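Protection of telomeres protein poz1 (Schizosaccharomyces pombe, PDB 5WE0) acts at fission yeast telomeres as a DNA-binding protein that restrains telomerase and keeps telomere length in check. Local coordinates at residues Leu225-Glu228 with Asp234-Gln237; Glu104-Glu109 with Ser217-Cys222; Ile5-Val10 with Gly42-Met47; Glu15-Lys20 with Ser31-Ala36; Phe154-Gln159 with Ile165-Phe170. All blocks are in the same frame, centred on the assembly; numbering follows the deposited sequence.

Overall arrangement
Contacts 3 and 4 lie on one side of an all-helical chain, contact 2 near its centre, and contact 5 across the centre from contacts 1 and 4. Contacts 3 and 4 join helices 2-18 and 31-43 at two levels, centres about 15 Å apart, with contact 4 inside the loop that contact 3 closes. Contacts 1 and 2 share helix 209-230, and the Cys113-Cys231 disulfide also ties helix 93-115 to the chain between the segments of contact 1. Contact 4 meets contact 1 where Ile19 lies against Phe235. Contact 5 falls within the loop closed by contact 2, about 26 Å between centres. The bound zinc is nearest contact 3, about 10 Å from the Met47 side chain.

Contact 1. Residues Leu225-Glu228 with Asp234-Gln237; sequences LQLE and DFKQ
The carboxylate of Glu228 is met on opposite faces of its plane by two backbone N-H groups, those of Phe235 and Gln237, and both end on the same oxygen. Phe235 N lies 2.9 Å from Glu228 OE1 on the anti side, tilted out of the carboxylate plane; Gln237 N, also 2.9 Å from Glu228 OE1, comes from the syn side with an N-H...O angle of 162°. The Gln237 amide is turned 69° against the carboxylate. The Phe235 ring is met obliquely by Leu227, whose CD1 is 3.6 Å from Phe235 CE2, and its other neighbours include Ile54, Phe55 and Ile58 of helix 54-64.

With CG opposite the backbone N (chi1 176°) and the chain extended beyond, Glu228 reaches from its helix straight into the turn. Asp234 OD1 is 3.5 Å from Glu228 OE1, a like-charge approach that the surrounding N-H groups probably ease. That same Asp234 OD1 accepts from Lys236 N at 2.9 Å. Gln237 bends back on itself, its NE2 giving a bond to Phe235 O at 2.9 Å nearly in its own amide plane; NE2 also bonds to Glu21 O. Farther along, Leu225 lies against the CB of Gln237, and the Lys236 amino group bonds to Ile19 O.

Asp234 opens an Asx turn through its bond from Lys236 N, and Gln237 takes the N-cap position of helix 238-241, so a glutamate near the end of helix 209-230 clasps the reversal that leads into the next helix.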
# COMPACT_ATOMS: atom_id res chain seq x y z
N LEU A 225 -14.60 -5.52 2.86
CA LEU A 225 -15.90 -6.17 2.82
C LEU A 225 -15.77 -7.69 2.83
O LEU A 225 -16.37 -8.36 3.67
CB LEU A 225 -16.68 -5.69 1.60
CG LEU A 225 -18.10 -6.23 1.45
CD1 LEU A 225 -18.91 -5.67 2.57
CD2 LEU A 225 -18.74 -5.84 0.13
N GLN A 226 -14.93 -8.26 1.95
CA GLN A 226 -14.77 -9.72 1.90
C GLN A 226 -14.30 -10.29 3.23
O GLN A 226 -14.73 -11.37 3.65
CB GLN A 226 -13.74 -10.16 0.84
CG GLN A 226 -13.97 -9.63 -0.52
CD GLN A 226 -12.86 -10.00 -1.53
OE1 GLN A 226 -12.11 -10.96 -1.38
NE2 GLN A 226 -12.74 -9.18 -2.54
N LEU A 227 -13.33 -9.63 3.86
CA LEU A 227 -12.80 -10.14 5.11
C LEU A 227 -13.87 -10.16 6.20
O LEU A 227 -13.96 -11.12 6.96
CB LEU A 227 -11.61 -9.29 5.55
CG LEU A 227 -10.37 -9.41 4.66
CD1 LEU A 227 -9.33 -8.41 5.12
CD2 LEU A 227 -9.77 -10.82 4.70
N GLU A 228 -14.73 -9.14 6.24
CA GLU A 228 -15.77 -9.09 7.27
C GLU A 228 -16.86 -10.11 6.98
O GLU A 228 -17.25 -10.89 7.87
CB GLU A 228 -16.37 -7.69 7.36
CG GLU A 228 -17.54 -7.59 8.35
CD GLU A 228 -17.89 -6.15 8.73
OE1 GLU A 228 -16.98 -5.31 8.88
OE2 GLU A 228 -19.10 -5.86 8.84
N ASP A 234 -13.66 -7.61 11.68
CA ASP A 234 -14.63 -6.52 11.75
C ASP A 234 -13.92 -5.29 11.22
O ASP A 234 -12.95 -4.82 11.82
CB ASP A 234 -15.14 -6.33 13.18
CG ASP A 234 -16.12 -5.16 13.32
OD1 ASP A 234 -16.51 -4.53 12.30
OD2 ASP A 234 -16.57 -4.94 14.46
N PHE A 235 -14.38 -4.81 10.07
CA PHE A 235 -13.85 -3.62 9.42
C PHE A 235 -14.93 -2.57 9.31
O PHE A 235 -14.92 -1.75 8.38
CB PHE A 235 -13.27 -3.96 8.05
CG PHE A 235 -11.86 -4.52 8.12
CD1 PHE A 235 -10.77 -3.68 8.34
CD2 PHE A 235 -11.63 -5.88 7.93
CE1 PHE A 235 -9.50 -4.18 8.42
CE2 PHE A 235 -10.34 -6.41 7.99
CZ PHE A 235 -9.27 -5.57 8.25
N LYS A 236 -15.89 -2.62 10.23
CA LYS A 236 -16.97 -1.64 10.33
C LYS A 236 -17.70 -1.50 8.99
O LYS A 236 -18.12 -0.41 8.60
CB LYS A 236 -16.43 -0.29 10.83
CG LYS A 236 -15.89 -0.40 12.25
CD LYS A 236 -15.00 0.77 12.68
CE LYS A 236 -14.53 0.55 14.14
NZ LYS A 236 -13.63 1.62 14.70
N GLN A 237 -17.87 -2.63 8.31
CA GLN A 237 -18.55 -2.67 7.02
C GLN A 237 -20.02 -3.06 7.16
O GLN A 237 -20.66 -3.34 6.14
CB GLN A 237 -17.85 -3.66 6.07
CG GLN A 237 -16.44 -3.31 5.68
CD GLN A 237 -16.36 -1.94 5.03
OE1 GLN A 237 -16.90 -1.72 3.94
NE2 GLN A 237 -15.72 -1.01 5.70

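Contact 2. Residues Glu104-Glu109 with Ser217-Cys222; sequences ENIELE and SRYIQC
Tyr219 and Glu107 supply the polar link between the two helices. The phenol OH donates to Glu107 OE1 at 2.7 Å, on the anti lone pair, the one turned away from the other carboxylate oxygen. OE1 sits at the edge of the ring and in its plane, while the carboxylate itself is turned 52° against that ring. Glu107 gets there by folding: its CG is opposite the backbone N, but the chain bends at chi2 (61°) and curls the carboxylate back alongside the hydroxyl, leaving Glu107 CB 3.3 Å from Tyr219 OH. The remaining oxygen, OE2, forms a salt bridge to Arg110 and a hydrogen bond to Gln111, both one turn further along the same helix. A leucine in place of Glu107 would probably leave the buried Tyr219 hydroxyl without its acceptor and Arg110 without this countercharge.

The helices belong to an all-helical fold consistent with the TRFH-like architecture of other telomere proteins. Segments 104-109 and 217-222 run in broadly the same direction, 38° apart, and their axes come no closer than 11.6 Å, so the tyrosine has to span most of the gap.

Apolar contacts are few. Ile106 CG2 approaches the ring obliquely, 4.2 Å from Tyr219 CE2, and Ile106 CD1 meets Ile220 CD1 at 4.4 Å, methyl to methyl. Ile106 CG2 is also a van der Waals neighbour of Tyr219 OH, at 3.8 Å. Helix 130-157 covers the Glu107 side chain with Leu138 and Tyr141, and Asp57 and Glu62 of helix 54-64 touch Ile106 and Ile220 respectively.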
# COMPACT_ATOMS: atom_id res chain seq x y z
N GLU A 104 0.94 -6.38 -0.93
CA GLU A 104 0.99 -7.79 -1.26
C GLU A 104 0.61 -8.67 -0.07
O GLU A 104 -0.08 -9.68 -0.25
CB GLU A 104 2.38 -8.12 -1.80
CG GLU A 104 2.59 -9.52 -2.25
CD GLU A 104 3.95 -9.66 -2.90
OE1 GLU A 104 4.95 -9.66 -2.15
OE2 GLU A 104 4.00 -9.78 -4.15
N ASN A 105 1.04 -8.31 1.16
CA ASN A 105 0.60 -9.06 2.34
C ASN A 105 -0.91 -9.01 2.47
O ASN A 105 -1.55 -10.03 2.73
CB ASN A 105 1.23 -8.51 3.62
CG ASN A 105 2.76 -8.65 3.65
OD1 ASN A 105 3.35 -9.40 2.88
ND2 ASN A 105 3.39 -7.87 4.54
N ILE A 106 -1.51 -7.83 2.25
CA ILE A 106 -2.97 -7.71 2.30
C ILE A 106 -3.61 -8.65 1.30
O ILE A 106 -4.54 -9.41 1.63
CB ILE A 106 -3.40 -6.26 2.04
CG1 ILE A 106 -2.93 -5.33 3.15
CG2 ILE A 106 -4.90 -6.17 1.89
CD1 ILE A 106 -3.00 -3.83 2.75
N GLU A 107 -3.13 -8.62 0.06
CA GLU A 107 -3.73 -9.44 -0.98
C GLU A 107 -3.57 -10.92 -0.66
O GLU A 107 -4.47 -11.73 -0.91
CB GLU A 107 -3.11 -9.10 -2.34
CG GLU A 107 -3.51 -10.03 -3.51
CD GLU A 107 -5.01 -10.06 -3.81
OE1 GLU A 107 -5.79 -9.25 -3.24
OE2 GLU A 107 -5.43 -10.89 -4.66
N LEU A 108 -2.41 -11.28 -0.10
CA LEU A 108 -2.14 -12.66 0.26
C LEU A 108 -3.17 -13.13 1.28
O LEU A 108 -3.76 -14.20 1.14
CB LEU A 108 -0.73 -12.80 0.84
CG LEU A 108 0.37 -13.20 -0.15
CD1 LEU A 108 1.68 -13.46 0.58
CD2 LEU A 108 -0.05 -14.42 -0.95
N GLU A 109 -3.38 -12.31 2.30
CA GLU A 109 -4.36 -12.61 3.35
C GLU A 109 -5.79 -12.62 2.82
O GLU A 109 -6.61 -13.45 3.24
CB GLU A 109 -4.23 -11.59 4.48
CG GLU A 109 -5.09 -11.88 5.71
CD GLU A 109 -4.30 -11.81 7.00
OE1 GLU A 109 -3.05 -11.92 6.96
OE2 GLU A 109 -4.93 -11.60 8.06
N SER A 217 -8.41 2.70 -3.70
CA SER A 217 -9.47 2.84 -2.71
C SER A 217 -10.49 1.71 -2.82
O SER A 217 -10.89 1.11 -1.82
CB SER A 217 -10.17 4.19 -2.88
OG SER A 217 -11.37 4.16 -2.13
N ARG A 218 -10.94 1.43 -4.05
CA ARG A 218 -11.91 0.36 -4.25
C ARG A 218 -11.32 -1.00 -3.92
O ARG A 218 -12.04 -1.87 -3.43
CB ARG A 218 -12.44 0.41 -5.68
CG ARG A 218 -13.46 1.54 -5.87
CD ARG A 218 -14.04 1.53 -7.26
NE ARG A 218 -13.13 2.12 -8.24
CZ ARG A 218 -13.01 1.67 -9.48
NH1 ARG A 218 -13.74 0.63 -9.86
NH2 ARG A 218 -12.19 2.25 -10.33
N TYR A 219 -10.02 -1.19 -4.16
CA TYR A 219 -9.39 -2.43 -3.74
C TYR A 219 -9.45 -2.60 -2.23
O TYR A 219 -9.71 -3.69 -1.72
CB TYR A 219 -7.93 -2.50 -4.22
CG TYR A 219 -7.27 -3.71 -3.62
CD1 TYR A 219 -7.59 -5.00 -4.06
CD2 TYR A 219 -6.38 -3.57 -2.56
CE1 TYR A 219 -7.02 -6.12 -3.47
CE2 TYR A 219 -5.80 -4.66 -1.97
CZ TYR A 219 -6.12 -5.93 -2.41
OH TYR A 219 -5.54 -7.00 -1.78
N ILE A 220 -9.14 -1.53 -1.49
CA ILE A 220 -9.14 -1.61 -0.03
C ILE A 220 -10.54 -1.87 0.49
O ILE A 220 -10.73 -2.67 1.42
CB ILE A 220 -8.53 -0.32 0.56
CG1 ILE A 220 -7.02 -0.23 0.21
CG2 ILE A 220 -8.75 -0.27 2.09
CD1 ILE A 220 -6.14 -1.36 0.83
N GLN A 221 -11.55 -1.20 -0.08
CA GLN A 221 -12.92 -1.37 0.39
C GLN A 221 -13.46 -2.76 0.04
O GLN A 221 -14.17 -3.38 0.85
CB GLN A 221 -13.81 -0.28 -0.23
CG GLN A 221 -13.52 1.16 0.29
CD GLN A 221 -13.61 1.29 1.83
OE1 GLN A 221 -12.58 1.29 2.53
NE2 GLN A 221 -14.83 1.40 2.35
N CYS A 222 -13.14 -3.25 -1.16
CA CYS A 222 -13.49 -4.60 -1.56
C CYS A 222 -12.89 -5.62 -0.61
O CYS A 222 -13.59 -6.51 -0.10
CB CYS A 222 -12.99 -4.85 -2.99
SG CYS A 222 -13.49 -6.45 -3.71

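Contact 3. Residues Ile5-Val10 with Gly42-Met47; sequences IRSQSV and GYSKSM
Ser44 and Ser7 face each other hydroxyl to hydroxyl: Ser44 OG donates to Ser7 OG at 2.9 Å. The Ser7 hydroxyl passes the interaction on to the backbone carbonyl of Glu3, one turn earlier in its own helix, because its OG lies beside the backbone N and opposite the carbonyl carbon (chi1 -64°). A third hydroxyl joins in, Ser46 OG giving a weak bond to Ser44 OG at 3.4 Å. Three serines thus relay side-chain bonds in one direction, and the buried Ser7 OG is both acceptor and donor.

Van der Waals contact comes from Met47. Its CG is 3.5 Å from Ser7 CB and its SD 3.6 Å from the same Ser7 CB, so the thioether runs past the serine and does not end on it. Bends at chi2 and chi3 fold the methionine back along helix 2-18, where it also touches Lys4 and Leu11; an aromatic side chain of another protein chain packs on it as well.

Backbone bonding shapes the second segment, with Met47 N bonded to Ser44 O at 3.0 Å in a tight turn. Lys4 reaches the carbonyl of Ser46 from the first helix. A small serine face lets the turn after helix 31-43 come close to the N-terminal helix, at the end of the antiparallel pair of helices 2-18 and 31-43 away from their connecting loop; a bound zinc ion lies about 10 Å from the Met47 side chain.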
# COMPACT_ATOMS: atom_id res chain seq x y z
N ILE A 5 2.16 -8.99 26.36
CA ILE A 5 0.79 -8.64 26.72
C ILE A 5 0.57 -7.14 26.56
O ILE A 5 -0.48 -6.70 26.07
CB ILE A 5 0.47 -9.13 28.15
CG1 ILE A 5 0.38 -10.65 28.18
CG2 ILE A 5 -0.87 -8.59 28.61
CD1 ILE A 5 0.65 -11.23 29.54
N ARG A 6 1.56 -6.33 26.94
CA ARG A 6 1.44 -4.88 26.74
C ARG A 6 1.37 -4.53 25.26
O ARG A 6 0.53 -3.71 24.84
CB ARG A 6 2.61 -4.15 27.41
CG ARG A 6 2.53 -4.21 28.94
CD ARG A 6 3.54 -3.32 29.61
NE ARG A 6 4.90 -3.71 29.28
CZ ARG A 6 5.69 -4.42 30.08
NH1 ARG A 6 5.24 -4.84 31.25
NH2 ARG A 6 6.92 -4.72 29.70
N SER A 7 2.22 -5.16 24.43
CA SER A 7 2.21 -4.89 23.00
C SER A 7 0.87 -5.26 22.36
O SER A 7 0.33 -4.49 21.55
CB SER A 7 3.36 -5.63 22.33
OG SER A 7 4.61 -5.14 22.81
N GLN A 8 0.31 -6.42 22.72
CA GLN A 8 -0.99 -6.80 22.18
C GLN A 8 -2.06 -5.80 22.58
O GLN A 8 -2.94 -5.46 21.78
CB GLN A 8 -1.38 -8.20 22.64
CG GLN A 8 -1.42 -9.19 21.49
CD GLN A 8 -2.50 -8.84 20.45
OE1 GLN A 8 -3.53 -8.22 20.78
NE2 GLN A 8 -2.25 -9.20 19.20
N SER A 9 -1.98 -5.29 23.81
CA SER A 9 -2.94 -4.27 24.22
C SER A 9 -2.74 -2.98 23.43
O SER A 9 -3.71 -2.32 23.04
CB SER A 9 -2.83 -4.04 25.72
OG SER A 9 -3.87 -3.18 26.14
N VAL A 10 -1.48 -2.59 23.16
CA VAL A 10 -1.25 -1.42 22.29
C VAL A 10 -1.88 -1.65 20.91
O VAL A 10 -2.49 -0.74 20.33
CB VAL A 10 0.25 -1.10 22.19
CG1 VAL A 10 0.48 0.03 21.19
CG2 VAL A 10 0.84 -0.75 23.57
N GLY A 42 7.25 -0.39 17.70
CA GLY A 42 8.44 -0.39 16.85
C GLY A 42 9.72 -0.72 17.58
O GLY A 42 10.65 -1.27 16.98
N TYR A 43 9.79 -0.43 18.89
CA TYR A 43 10.96 -0.74 19.71
C TYR A 43 10.72 -1.90 20.67
O TYR A 43 11.60 -2.21 21.48
CB TYR A 43 11.41 0.50 20.49
CG TYR A 43 12.13 1.53 19.64
CD1 TYR A 43 11.41 2.52 18.97
CD2 TYR A 43 13.52 1.52 19.51
CE1 TYR A 43 12.05 3.47 18.19
CE2 TYR A 43 14.18 2.48 18.72
CZ TYR A 43 13.44 3.46 18.06
OH TYR A 43 14.06 4.41 17.27
N SER A 44 9.56 -2.54 20.62
CA SER A 44 9.24 -3.65 21.50
C SER A 44 9.98 -4.89 21.02
O SER A 44 9.69 -5.42 19.94
CB SER A 44 7.73 -3.87 21.53
OG SER A 44 7.38 -5.11 22.13
N LYS A 45 10.92 -5.39 21.84
CA LYS A 45 11.70 -6.56 21.47
C LYS A 45 10.85 -7.80 21.22
O LYS A 45 11.26 -8.70 20.48
CB LYS A 45 12.75 -6.86 22.54
CG LYS A 45 13.94 -5.90 22.56
CD LYS A 45 13.68 -4.71 23.46
CE LYS A 45 14.96 -3.95 23.76
NZ LYS A 45 14.71 -2.85 24.74
N SER A 46 9.66 -7.90 21.82
CA SER A 46 8.88 -9.11 21.60
C SER A 46 8.03 -9.05 20.34
O SER A 46 7.43 -10.07 19.97
CB SER A 46 8.00 -9.40 22.82
OG SER A 46 6.98 -8.43 22.97
N MET A 47 7.97 -7.92 19.64
CA MET A 47 7.20 -7.82 18.41
C MET A 47 8.06 -7.94 17.15
O MET A 47 7.52 -7.88 16.04
CB MET A 47 6.41 -6.51 18.38
CG MET A 47 5.43 -6.36 19.54
SD MET A 47 4.26 -7.73 19.60
CE MET A 47 3.04 -7.24 18.37

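Contact 4. Residues Glu15-Lys20 with Ser31-Ala36; sequences ETFFIK and SSIVNA
Val34 is wedged between two consecutive phenylalanines at the end of helix 2-18. Its CG1 comes to the edge of the Phe18 ring, near the ring plane, 3.9 Å from Phe18 CE1, whereas CG2 touches both neighbours, 4.1 Å from Phe17 CB and equally far from Phe18 CE1. One valine, branched at CB, therefore serves both aromatic side chains.

Phe17 reaches farther out, its side chain crossing that of Ile33 at about a right angle. Phe17 CZ is 3.7 Å from Ile33 CG2, and Phe17 CE2 is 3.8 Å from that same methyl. With CG1 of Ile33 opposite the backbone N (chi1 -176°), CG2 is the branch placed between N and the carbonyl carbon, and it is this methyl that meets the ring obliquely, near CZ and CE2. The contact is purely apolar, more open on the Ile33 side and buried at Val34 and Phe18.

Tyr24, in the loop joining the two helices, packs edge-to-face with Phe18 and also touches Val34. An aromatic side chain of another protein chain meets the Phe18 ring at a shallow angle between planes. Helix 54-64 sets Met56 and Ala59 against Phe18 where helix 2-18 gives way to the loop.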
# COMPACT_ATOMS: atom_id res chain seq x y z
N GLU A 15 -6.29 -0.47 16.91
CA GLU A 15 -7.46 -0.92 16.16
C GLU A 15 -8.60 0.08 16.25
O GLU A 15 -9.25 0.38 15.24
CB GLU A 15 -7.97 -2.25 16.72
CG GLU A 15 -7.21 -3.47 16.32
CD GLU A 15 -8.09 -4.71 16.35
OE1 GLU A 15 -9.33 -4.57 16.17
OE2 GLU A 15 -7.56 -5.82 16.54
N THR A 16 -8.86 0.59 17.46
CA THR A 16 -9.96 1.54 17.62
C THR A 16 -9.65 2.88 16.99
O THR A 16 -10.57 3.68 16.79
CB THR A 16 -10.32 1.71 19.10
OG1 THR A 16 -9.47 2.70 19.71
CG2 THR A 16 -10.23 0.37 19.86
N PHE A 17 -8.38 3.18 16.72
CA PHE A 17 -8.08 4.39 15.97
C PHE A 17 -7.99 4.12 14.47
O PHE A 17 -8.32 5.01 13.67
CB PHE A 17 -6.76 5.03 16.45
CG PHE A 17 -6.86 5.75 17.77
CD1 PHE A 17 -6.70 5.07 18.97
CD2 PHE A 17 -7.17 7.10 17.82
CE1 PHE A 17 -6.80 5.73 20.19
CE2 PHE A 17 -7.29 7.77 19.04
CZ PHE A 17 -7.10 7.07 20.23
N PHE A 18 -7.57 2.93 14.08
CA PHE A 18 -7.22 2.70 12.68
C PHE A 18 -8.38 2.20 11.83
O PHE A 18 -8.52 2.62 10.68
CB PHE A 18 -6.04 1.72 12.57
CG PHE A 18 -4.70 2.36 12.76
CD1 PHE A 18 -4.61 3.74 12.98
CD2 PHE A 18 -3.53 1.61 12.68
CE1 PHE A 18 -3.37 4.35 13.15
CE2 PHE A 18 -2.28 2.22 12.84
CZ PHE A 18 -2.20 3.59 13.07
N ILE A 19 -9.21 1.31 12.37
CA ILE A 19 -10.24 0.66 11.57
C ILE A 19 -11.36 1.65 11.29
O ILE A 19 -11.94 2.24 12.21
CB ILE A 19 -10.74 -0.61 12.26
CG1 ILE A 19 -9.59 -1.62 12.33
CG2 ILE A 19 -11.90 -1.21 11.49
CD1 ILE A 19 -9.97 -2.98 12.85
N LYS A 20 -11.65 1.86 10.01
CA LYS A 20 -12.65 2.81 9.55
C LYS A 20 -13.63 2.14 8.61
O LYS A 20 -13.30 1.15 7.94
CB LYS A 20 -11.98 3.98 8.83
CG LYS A 20 -11.02 4.82 9.67
CD LYS A 20 -11.79 5.65 10.69
CE LYS A 20 -10.86 6.66 11.39
NZ LYS A 20 -11.55 7.49 12.42
N SER A 31 -2.63 12.40 16.79
CA SER A 31 -1.24 12.17 16.40
C SER A 31 -0.38 11.68 17.56
O SER A 31 0.44 10.77 17.39
CB SER A 31 -0.68 13.46 15.81
OG SER A 31 0.70 13.32 15.62
N SER A 32 -0.53 12.26 18.75
CA SER A 32 0.35 11.88 19.85
C SER A 32 0.10 10.45 20.32
O SER A 32 1.05 9.69 20.53
CB SER A 32 0.19 12.88 21.01
OG SER A 32 -0.86 12.49 21.88
N ILE A 33 -1.17 10.05 20.46
CA ILE A 33 -1.46 8.69 20.92
C ILE A 33 -1.06 7.66 19.85
O ILE A 33 -0.38 6.67 20.13
CB ILE A 33 -2.94 8.56 21.35
CG1 ILE A 33 -3.27 7.19 21.94
CG2 ILE A 33 -3.89 8.93 20.22
CD1 ILE A 33 -2.56 6.84 23.22
N VAL A 34 -1.44 7.91 18.59
CA VAL A 34 -1.09 6.99 17.50
C VAL A 34 0.42 6.83 17.40
O VAL A 34 0.95 5.70 17.36
CB VAL A 34 -1.72 7.47 16.17
CG1 VAL A 34 -1.03 6.83 14.97
CG2 VAL A 34 -3.24 7.17 16.16
N ASN A 35 1.16 7.95 17.37
CA ASN A 35 2.62 7.91 17.25
C ASN A 35 3.27 7.19 18.43
O ASN A 35 4.20 6.39 18.25
CB ASN A 35 3.17 9.33 17.12
CG ASN A 35 3.02 9.88 15.70
OD1 ASN A 35 3.40 9.23 14.73
ND2 ASN A 35 2.49 11.09 15.59
N ALA A 36 2.82 7.49 19.66
CA ALA A 36 3.35 6.81 20.84
C ALA A 36 3.10 5.31 20.77
O ALA A 36 3.94 4.51 21.19
CB ALA A 36 2.74 7.42 22.11

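Contact 5. Residues Phe154-Gln159 with Ile165-Phe170; sequences FHFLEQ and INFTKF
Phe156 and Phe167 close a helix-loop-helix connection, packing the end of helix 130-157 against the start of helix 164-174. The backbone of Phe167 lies over one face of the Phe156 ring: its CA is 3.8 Å from the ring centroid and only 8° off the normal, a CH-pi contact. The two rings meet obliquely, centroids 5.1 Å apart and planes at 41°, with Phe156 CD2 3.4 Å from Phe167 CD1. Phe170 CB approaches Phe156 CE2 obliquely at 3.9 Å, and Asn166 CB lies near Phe156 CE1. An alanine in place of Phe156 would probably open a gap beneath the Phe167 backbone and free the Phe167 ring to shift.

Phe167 swings its ring back toward the first helix, CG lying opposite the backbone N (chi1 -170°), where Leu157 CD2 touches Phe167 CE2 at 3.9 Å. Farther out, Tyr93 of helix 93-115 packs on Phe156 and Phe170, while Leu185 of helix 179-188 touches Leu157 and Phe167. Past the helix end, Gln159 folds back, its NE2 bonding to His155 O at 3.0 Å while lying above the centre of the His155 ring.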
# COMPACT_ATOMS: atom_id res chain seq x y z
N PHE A 154 8.11 6.71 -12.90
CA PHE A 154 8.06 8.09 -13.37
C PHE A 154 8.89 9.02 -12.49
O PHE A 154 9.62 9.88 -13.00
CB PHE A 154 6.62 8.58 -13.39
CG PHE A 154 5.78 7.98 -14.48
CD1 PHE A 154 6.36 7.29 -15.52
CD2 PHE A 154 4.40 8.10 -14.44
CE1 PHE A 154 5.59 6.73 -16.52
CE2 PHE A 154 3.61 7.55 -15.44
CZ PHE A 154 4.20 6.86 -16.48
N HIS A 155 8.76 8.89 -11.17
CA HIS A 155 9.51 9.77 -10.27
C HIS A 155 11.01 9.59 -10.46
O HIS A 155 11.75 10.59 -10.54
CB HIS A 155 9.11 9.50 -8.82
CG HIS A 155 9.79 10.37 -7.82
ND1 HIS A 155 10.98 10.01 -7.21
CD2 HIS A 155 9.44 11.58 -7.30
CE1 HIS A 155 11.33 10.97 -6.36
NE2 HIS A 155 10.42 11.92 -6.40
N PHE A 156 11.49 8.33 -10.54
CA PHE A 156 12.90 8.06 -10.84
C PHE A 156 13.35 8.76 -12.12
O PHE A 156 14.38 9.43 -12.14
CB PHE A 156 13.14 6.55 -11.00
CG PHE A 156 13.43 5.81 -9.73
CD1 PHE A 156 14.54 6.10 -8.96
CD2 PHE A 156 12.60 4.76 -9.32
CE1 PHE A 156 14.82 5.37 -7.81
CE2 PHE A 156 12.87 4.03 -8.15
CZ PHE A 156 13.98 4.34 -7.41
N LEU A 157 12.56 8.62 -13.19
CA LEU A 157 12.91 9.17 -14.50
C LEU A 157 12.88 10.70 -14.54
O LEU A 157 13.39 11.28 -15.50
CB LEU A 157 11.95 8.65 -15.57
CG LEU A 157 11.99 7.16 -15.86
CD1 LEU A 157 10.77 6.74 -16.68
CD2 LEU A 157 13.29 6.80 -16.56
N GLU A 158 12.23 11.35 -13.58
CA GLU A 158 12.11 12.80 -13.54
C GLU A 158 13.21 13.49 -12.74
O GLU A 158 13.15 14.71 -12.57
CB GLU A 158 10.74 13.18 -12.97
CG GLU A 158 9.60 12.95 -13.95
CD GLU A 158 8.31 13.67 -13.55
OE1 GLU A 158 7.78 13.40 -12.44
OE2 GLU A 158 7.82 14.51 -14.34
N GLN A 159 14.17 12.74 -12.22
CA GLN A 159 15.29 13.31 -11.49
C GLN A 159 16.51 13.43 -12.41
O GLN A 159 16.63 12.73 -13.42
CB GLN A 159 15.63 12.47 -10.26
CG GLN A 159 14.44 11.98 -9.42
CD GLN A 159 13.62 13.11 -8.80
OE1 GLN A 159 14.16 13.94 -8.08
NE2 GLN A 159 12.32 13.11 -9.06
N ILE A 165 21.00 2.91 -9.66
CA ILE A 165 21.13 1.72 -8.83
C ILE A 165 19.80 1.36 -8.18
O ILE A 165 19.32 0.22 -8.29
CB ILE A 165 22.24 1.94 -7.78
CG1 ILE A 165 23.61 1.90 -8.48
CG2 ILE A 165 22.11 0.92 -6.64
CD1 ILE A 165 24.74 2.44 -7.65
N ASN A 166 19.17 2.33 -7.50
CA ASN A 166 17.87 2.09 -6.88
C ASN A 166 16.77 1.91 -7.92
O ASN A 166 15.85 1.11 -7.72
CB ASN A 166 17.55 3.24 -5.95
CG ASN A 166 18.43 3.22 -4.73
OD1 ASN A 166 18.71 2.16 -4.16
ND2 ASN A 166 18.92 4.38 -4.35
N PHE A 167 16.87 2.63 -9.04
CA PHE A 167 15.93 2.44 -10.14
C PHE A 167 15.93 0.99 -10.59
O PHE A 167 14.86 0.37 -10.77
CB PHE A 167 16.30 3.36 -11.30
CG PHE A 167 15.26 3.42 -12.38
CD1 PHE A 167 13.93 3.22 -12.08
CD2 PHE A 167 15.62 3.60 -13.70
CE1 PHE A 167 12.97 3.25 -13.08
CE2 PHE A 167 14.68 3.63 -14.69
CZ PHE A 167 13.35 3.46 -14.39
N THR A 168 17.11 0.42 -10.78
CA THR A 168 17.23 -0.96 -11.23
C THR A 168 16.73 -1.94 -10.18
O THR A 168 15.94 -2.84 -10.48
CB THR A 168 18.68 -1.26 -11.60
OG1 THR A 168 18.99 -0.58 -12.82
CG2 THR A 168 18.91 -2.77 -11.75
N LYS A 169 17.20 -1.79 -8.93
CA LYS A 169 16.69 -2.58 -7.82
C LYS A 169 15.17 -2.58 -7.78
O LYS A 169 14.53 -3.64 -7.66
CB LYS A 169 17.27 -2.03 -6.51
CG LYS A 169 16.94 -2.85 -5.26
CD LYS A 169 17.08 -4.35 -5.52
CE LYS A 169 16.66 -5.16 -4.31
NZ LYS A 169 16.62 -6.63 -4.59
N PHE A 170 14.56 -1.40 -7.90
CA PHE A 170 13.11 -1.30 -7.83
C PHE A 170 12.45 -2.06 -8.97
O PHE A 170 11.41 -2.71 -8.77
CB PHE A 170 12.65 0.16 -7.87
CG PHE A 170 11.17 0.31 -7.83
CD1 PHE A 170 10.50 0.31 -6.61
CD2 PHE A 170 10.43 0.37 -9.00
CE1 PHE A 170 9.12 0.41 -6.56
CE2 PHE A 170 9.07 0.47 -8.96
CZ PHE A 170 8.41 0.48 -7.73